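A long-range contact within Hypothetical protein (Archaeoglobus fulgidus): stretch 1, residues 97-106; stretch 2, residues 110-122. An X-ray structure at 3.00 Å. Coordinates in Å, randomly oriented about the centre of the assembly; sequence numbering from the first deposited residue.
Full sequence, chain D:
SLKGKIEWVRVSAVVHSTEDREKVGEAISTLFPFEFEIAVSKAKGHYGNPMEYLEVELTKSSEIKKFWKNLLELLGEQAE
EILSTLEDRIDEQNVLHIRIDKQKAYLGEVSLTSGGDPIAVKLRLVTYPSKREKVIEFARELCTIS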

ATOM      1  N   HIS D  97      -3.997  -3.542   6.182  1.00 45.72           N
ATOM      2  CA  HIS D  97      -3.947  -2.088   6.130  1.00 45.62           C
ATOM      3  C   HIS D  97      -4.977  -1.309   6.933  1.00 47.38           C
ATOM      4  O   HIS D  97      -6.186  -1.495   6.787  1.00 46.32           O
ATOM      5  CB  HIS D  97      -4.039  -1.667   4.680  1.00 43.26           C
ATOM      6  CG  HIS D  97      -2.960  -2.245   3.833  1.00 40.36           C
ATOM      7  ND1 HIS D  97      -1.675  -1.760   3.845  1.00 40.22           N
ATOM      8  CD2 HIS D  97      -2.966  -3.277   2.961  1.00 41.31           C
ATOM      9  CE1 HIS D  97      -0.933  -2.465   3.013  1.00 40.43           C
ATOM     10  NE2 HIS D  97      -1.692  -3.393   2.463  1.00 41.52           N
ATOM     11  N   ILE D  98      -4.468  -0.409   7.765  1.00 51.67           N
ATOM     12  CA  ILE D  98      -5.300   0.438   8.598  1.00 55.96           C
ATOM     13  C   ILE D  98      -4.740   1.861   8.577  1.00 57.47           C
ATOM     14  O   ILE D  98      -3.592   2.101   8.958  1.00 57.84           O
ATOM     15  CB  ILE D  98      -5.373  -0.100  10.051  1.00 57.28           C
ATOM     16  CG1 ILE D  98      -6.134  -1.434  10.063  1.00 58.64           C
ATOM     17  CG2 ILE D  98      -6.081   0.905  10.954  1.00 57.36           C
ATOM     18  CD1 ILE D  98      -6.365  -2.023  11.442  1.00 59.39           C
ATOM     19  N   ARG D  99      -5.568   2.789   8.102  1.00 59.07           N
ATOM     20  CA  ARG D  99      -5.204   4.196   8.004  1.00 59.96           C
ATOM     21  C   ARG D  99      -6.032   5.018   8.992  1.00 60.80           C
ATOM     22  O   ARG D  99      -7.259   4.901   9.053  1.00 59.19           O
ATOM     23  CB  ARG D  99      -5.426   4.692   6.568  1.00 59.00           C
ATOM     24  N   ILE D 100      -5.346   5.846   9.772  1.00 63.52           N
ATOM     25  CA  ILE D 100      -6.007   6.686  10.766  1.00 66.42           C
ATOM     26  C   ILE D 100      -5.991   8.159  10.371  1.00 66.45           C
ATOM     27  O   ILE D 100      -5.082   8.630   9.684  1.00 66.04           O
ATOM     28  CB  ILE D 100      -5.329   6.567  12.175  1.00 68.16           C
ATOM     29  CG1 ILE D 100      -5.452   5.132  12.717  1.00 69.80           C
ATOM     30  CG2 ILE D 100      -5.968   7.560  13.155  1.00 67.97           C
ATOM     31  CD1 ILE D 100      -4.594   4.084  11.983  1.00 68.51           C
ATOM     32  N   ASP D 101      -7.016   8.873  10.817  1.00 66.69           N
ATOM     33  CA  ASP D 101      -7.146  10.302  10.577  1.00 66.94           C
ATOM     34  C   ASP D 101      -5.970  10.978  11.299  1.00 66.77           C
ATOM     35  O   ASP D 101      -5.908  10.978  12.528  1.00 66.50           O
ATOM     36  CB  ASP D 101      -8.489  10.765  11.159  1.00 67.58           C
ATOM     37  CG  ASP D 101      -8.790  12.215  10.875  1.00 67.72           C
ATOM     38  OD1 ASP D 101      -7.999  13.079  11.305  1.00 68.72           O
ATOM     39  OD2 ASP D 101      -9.826  12.486  10.229  1.00 67.41           O
ATOM     40  N   LYS D 102      -5.035  11.531  10.531  1.00 66.82           N
ATOM     41  CA  LYS D 102      -3.850  12.201  11.079  1.00 67.09           C
ATOM     42  C   LYS D 102      -4.169  13.337  12.056  1.00 67.30           C
ATOM     43  O   LYS D 102      -3.437  13.568  13.027  1.00 66.71           O
ATOM     44  CB  LYS D 102      -2.992  12.754   9.930  1.00 67.54           C
ATOM     45  CG  LYS D 102      -2.069  13.915  10.315  1.00 67.32           C
ATOM     46  CD  LYS D 102      -0.604  13.528  10.275  1.00 68.22           C
ATOM     47  CE  LYS D 102      -0.106  13.296   8.850  1.00 69.90           C
ATOM     48  NZ  LYS D 102      -0.088  14.539   8.042  1.00 69.27           N
ATOM     49  N   GLN D 103      -5.257  14.048  11.791  1.00 66.96           N
ATOM     50  CA  GLN D 103      -5.645  15.166  12.632  1.00 66.66           C
ATOM     51  C   GLN D 103      -6.235  14.759  13.969  1.00 66.43           C
ATOM     52  O   GLN D 103      -5.765  15.194  15.022  1.00 67.23           O
ATOM     53  CB  GLN D 103      -6.630  16.055  11.881  1.00 66.75           C
ATOM     54  CG  GLN D 103      -6.016  16.729  10.674  1.00 67.67           C
ATOM     55  CD  GLN D 103      -4.710  17.416  11.014  1.00 68.22           C
ATOM     56  OE1 GLN D 103      -4.642  18.202  11.954  1.00 69.41           O
ATOM     57  NE2 GLN D 103      -3.662  17.120  10.251  1.00 68.71           N
ATOM     58  N   LYS D 104      -7.268  13.927  13.929  1.00 65.63           N
ATOM     59  CA  LYS D 104      -7.913  13.481  15.150  1.00 65.22           C
ATOM     60  C   LYS D 104      -6.897  12.764  16.028  1.00 66.60           C
ATOM     61  O   LYS D 104      -7.036  12.722  17.251  1.00 64.99           O
ATOM     62  CB  LYS D 104      -9.079  12.558  14.817  1.00 63.25           C
ATOM     63  CG  LYS D 104     -10.063  13.144  13.824  1.00 59.98           C
ATOM     64  CD  LYS D 104     -11.481  12.801  14.229  1.00 60.10           C
ATOM     65  CE  LYS D 104     -12.459  13.026  13.102  1.00 59.94           C
ATOM     66  NZ  LYS D 104     -12.218  12.033  12.018  1.00 64.01           N
ATOM     67  N   ALA D 105      -5.868  12.216  15.384  1.00 69.51           N
ATOM     68  CA  ALA D 105      -4.802  11.495  16.073  1.00 72.58           C
ATOM     69  C   ALA D 105      -4.004  12.468  16.916  1.00 75.12           C
ATOM     70  O   ALA D 105      -3.677  12.184  18.074  1.00 76.20           O
ATOM     71  CB  ALA D 105      -3.888  10.822  15.067  1.00 72.12           C
ATOM     72  N   TYR D 106      -3.683  13.618  16.328  1.00 77.59           N
ATOM     73  CA  TYR D 106      -2.932  14.646  17.036  1.00 79.22           C
ATOM     74  C   TYR D 106      -3.607  14.907  18.380  1.00 79.39           C
ATOM     75  O   TYR D 106      -2.948  15.170  19.386  1.00 78.07           O
ATOM     76  CB  TYR D 106      -2.899  15.947  16.227  1.00 79.33           C
ATOM     77  CG  TYR D 106      -2.106  17.034  16.910  1.00 80.26           C
ATOM     78  CD1 TYR D 106      -0.719  16.925  17.050  1.00 80.12           C
ATOM     79  CD2 TYR D 106      -2.745  18.148  17.467  1.00 80.79           C
ATOM     80  CE1 TYR D 106       0.015  17.898  17.731  1.00 80.78           C
ATOM     81  CE2 TYR D 106      -2.022  19.129  18.156  1.00 80.18           C
ATOM     82  CZ  TYR D 106      -0.643  18.995  18.285  1.00 80.64           C
ATOM     83  OH  TYR D 106       0.078  19.945  18.974  1.00 80.31           O
ATOM     84  N   VAL D 110      -8.197   7.943  17.952  1.00 75.92           N
ATOM     85  CA  VAL D 110      -8.009   7.042  16.823  1.00 74.14           C
ATOM     86  C   VAL D 110      -9.305   6.911  16.029  1.00 72.98           C
ATOM     87  O   VAL D 110     -10.333   6.493  16.554  1.00 72.63           O
ATOM     88  CB  VAL D 110      -7.524   5.643  17.282  1.00 72.55           C
ATOM     89  CG1 VAL D 110      -7.356   4.736  16.083  1.00 70.39           C
ATOM     90  CG2 VAL D 110      -6.195   5.772  18.019  1.00 71.77           C
ATOM     91  N   SER D 111      -9.242   7.296  14.759  1.00 71.97           N
ATOM     92  CA  SER D 111     -10.394   7.229  13.876  1.00 70.09           C
ATOM     93  C   SER D 111      -9.989   6.798  12.474  1.00 68.27           C
ATOM     94  O   SER D 111      -9.129   7.416  11.838  1.00 67.25           O
ATOM     95  CB  SER D 111     -11.084   8.593  13.798  1.00 70.95           C
ATOM     96  OG  SER D 111     -12.172   8.555  12.888  1.00 70.79           O
ATOM     97  N   LEU D 112     -10.622   5.732  11.997  1.00 66.44           N
ATOM     98  CA  LEU D 112     -10.349   5.222  10.661  1.00 62.86           C
ATOM     99  C   LEU D 112     -10.800   6.299   9.683  1.00 60.76           C
ATOM    100  O   LEU D 112     -11.860   6.903   9.864  1.00 60.28           O
ATOM    101  CB  LEU D 112     -11.135   3.930  10.407  1.00 61.30           C
ATOM    102  CG  LEU D 112     -11.080   2.778  11.420  1.00 59.69           C
ATOM    103  CD1 LEU D 112     -11.909   1.632  10.868  1.00 58.63           C
ATOM    104  CD2 LEU D 112      -9.646   2.330  11.674  1.00 58.24           C
ATOM    105  N   THR D 113     -10.000   6.536   8.647  1.00 59.36           N
ATOM    106  CA  THR D 113     -10.323   7.558   7.660  1.00 57.76           C
ATOM    107  C   THR D 113     -10.064   7.123   6.233  1.00 56.80           C
ATOM    108  O   THR D 113      -9.199   6.292   5.978  1.00 55.84           O
ATOM    109  CB  THR D 113      -9.502   8.836   7.906  1.00 57.16           C
ATOM    110  OG1 THR D 113      -9.703   9.756   6.825  1.00 55.36           O
ATOM    111  CG2 THR D 113      -8.033   8.500   8.009  1.00 56.71           C
ATOM    112  N   SER D 114     -10.830   7.695   5.307  1.00 57.32           N
ATOM    113  CA  SER D 114     -10.661   7.428   3.878  1.00 58.40           C
ATOM    114  C   SER D 114      -9.954   8.650   3.280  1.00 58.65           C
ATOM    115  O   SER D 114      -9.744   8.744   2.074  1.00 56.42           O
ATOM    116  CB  SER D 114     -12.016   7.242   3.204  1.00 58.98           C
ATOM    117  OG  SER D 114     -12.796   6.297   3.905  1.00 63.23           O
ATOM    118  N   GLY D 115      -9.595   9.585   4.154  1.00 59.98           N
ATOM    119  CA  GLY D 115      -8.916  10.795   3.738  1.00 61.97           C
ATOM    120  C   GLY D 115      -7.607  10.583   3.004  1.00 63.40           C
ATOM    121  O   GLY D 115      -6.985   9.521   3.107  1.00 63.87           O
ATOM    122  N   GLY D 116      -7.189  11.620   2.283  1.00 63.10           N
ATOM    123  CA  GLY D 116      -5.971  11.568   1.500  1.00 64.87           C
ATOM    124  C   GLY D 116      -4.645  11.640   2.233  1.00 67.03           C
ATOM    125  O   GLY D 116      -3.617  11.258   1.669  1.00 68.58           O
ATOM    126  N   ASP D 117      -4.632  12.137   3.463  1.00 67.02           N
ATOM    127  CA  ASP D 117      -3.376  12.206   4.198  1.00 69.06           C
ATOM    128  C   ASP D 117      -3.602  11.645   5.595  1.00 70.44           C
ATOM    129  O   ASP D 117      -3.913  12.379   6.546  1.00 71.45           O
ATOM    130  CB  ASP D 117      -2.857  13.650   4.251  1.00 70.57           C
ATOM    131  CG  ASP D 117      -1.592  13.797   5.092  1.00 72.15           C
ATOM    132  OD1 ASP D 117      -0.576  13.127   4.805  1.00 71.97           O
ATOM    133  OD2 ASP D 117      -1.615  14.600   6.048  1.00 73.36           O
ATOM    134  N   PRO D 118      -3.475  10.315   5.729  1.00 70.35           N
ATOM    135  CA  PRO D 118      -3.665   9.638   7.007  1.00 69.12           C
ATOM    136  C   PRO D 118      -2.359   9.071   7.537  1.00 68.00           C
ATOM    137  O   PRO D 118      -1.278   9.333   6.996  1.00 66.77           O
ATOM    138  CB  PRO D 118      -4.623   8.529   6.633  1.00 68.58           C
ATOM    139  CG  PRO D 118      -3.986   8.051   5.349  1.00 68.87           C
ATOM    140  CD  PRO D 118      -3.602   9.344   4.624  1.00 69.51           C
ATOM    141  N   ILE D 119      -2.491   8.291   8.609  1.00 67.48           N
ATOM    142  CA  ILE D 119      -1.369   7.604   9.238  1.00 66.75           C
ATOM    143  C   ILE D 119      -1.569   6.140   8.847  1.00 65.53           C
ATOM    144  O   ILE D 119      -2.516   5.486   9.293  1.00 65.32           O
ATOM    145  CB  ILE D 119      -1.392   7.762  10.786  1.00 67.58           C
ATOM    146  CG1 ILE D 119      -1.120   9.233  11.157  1.00 68.06           C
ATOM    147  CG2 ILE D 119      -0.350   6.836  11.428  1.00 66.19           C
ATOM    148  CD1 ILE D 119      -1.196   9.556  12.649  1.00 65.22           C
ATOM    149  N   ALA D 120      -0.690   5.648   7.982  1.00 63.46           N
ATOM    150  CA  ALA D 120      -0.763   4.281   7.501  1.00 62.10           C
ATOM    151  C   ALA D 120      -0.192   3.276   8.489  1.00 62.00           C
ATOM    152  O   ALA D 120       0.919   3.432   8.992  1.00 61.68           O
ATOM    153  CB  ALA D 120      -0.037   4.165   6.169  1.00 60.78           C
ATOM    154  N   VAL D 121      -0.963   2.228   8.744  1.00 62.21           N
ATOM    155  CA  VAL D 121      -0.558   1.175   9.658  1.00 61.76           C
ATOM    156  C   VAL D 121      -0.637  -0.187   8.977  1.00 59.62           C
ATOM    157  O   VAL D 121      -1.714  -0.766   8.901  1.00 60.63           O
ATOM    158  CB  VAL D 121      -1.480   1.141  10.900  1.00 63.89           C
ATOM    159  CG1 VAL D 121      -1.020   0.059  11.874  1.00 64.66           C
ATOM    160  CG2 VAL D 121      -1.496   2.506  11.575  1.00 63.83           C
ATOM    161  N   LYS D 122       0.484  -0.690   8.464  1.00 57.59           N
ATOM    162  CA  LYS D 122       0.484  -2.016   7.849  1.00 55.48           C
ATOM    163  C   LYS D 122       0.898  -3.020   8.917  1.00 54.32           C
ATOM    164  O   LYS D 122       1.546  -2.670   9.900  1.00 53.73           O
ATOM    165  CB  LYS D 122       1.471  -2.148   6.674  1.00 53.33           C
ATOM    166  CG  LYS D 122       2.194  -0.913   6.238  1.00 52.99           C
ATOM    167  CD  LYS D 122       1.312   0.017   5.441  1.00 54.35           C
ATOM    168  CE  LYS D 122       1.976   1.395   5.318  1.00 57.23           C
ATOM    169  NZ  LYS D 122       2.300   2.066   6.656  1.00 53.52           N
TER

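Strand 97-101 pairs antiparallel with strand 118-122, and the loop part of stretch 2 lies along the other edge of the first strand. The pairing places side chains on alternate faces. I98, I100, I119 and V121 share one face, while R99 and A120 lie on the other.

Backbone bonds set this register. I98 N donates to V121 O (3.0 Å) and V121 N to I98 O (2.6 Å). I100 N donates to I119 O (2.9 Å) and I119 N to I100 O (2.8 Å). On the loop side, D101 N donates to S111 O (2.8 Å) and T113 N to R99 O (3.2 Å).

I100 is buried and has the largest area covered by the other stretch. Its chi1 is m and its chi2 is p. In this conformation CD1 reaches V121 CG2 at 3.5 Å, and CG1 lies 3.9 Å from V110 CG1. One side chain thus touches both the strand and the loop. I119 is also m at chi1 but t at chi2. Its extended CD1 packs against A105 CB at 3.8 Å, joining the strand to the short helix 102-106. I98 has the same m, t conformation. Its CG2 lies 3.9 Å from L112 CD2. The CA-to-CB bond of L112 points away, but its end comes nearer.

K102 points toward the second stretch. Its chi1 is t, chi2 is off-rotamer at 111°, and chi3 and chi4 are both p. This bent chain carries NZ to D117 OD2, 2.5 Å away, in a salt bridge. D117 starts sideways, but with chi1 t its carboxylate comes nearer to the first stretch. K102 NZ is also hydrogen-bonded elsewhere in the structure.

D101 caps the helix. With chi1 t, its OD1 accepts from K104 N at 2.9 Å. Its OD2 forms a salt bridge with K104 NZ at 3.0 Å, so the carboxylate holds both the backbone and the side chain of K104.

T113 points toward the first stretch. Its chi1 is t, with CG2 3.0 Å from D101 N. OG1 accepts from G115 N at 2.7 Å, a bond within the loop.

R99 is modelled only to CB, which lies 3.9 Å from P118 CG. K122 has an off-rotamer chi1 of -5°. Its CD lies 3.8 Å from H97 ND1, at the edge of the ring, and its NZ makes a weak bond to A120 O at 3.0 Å.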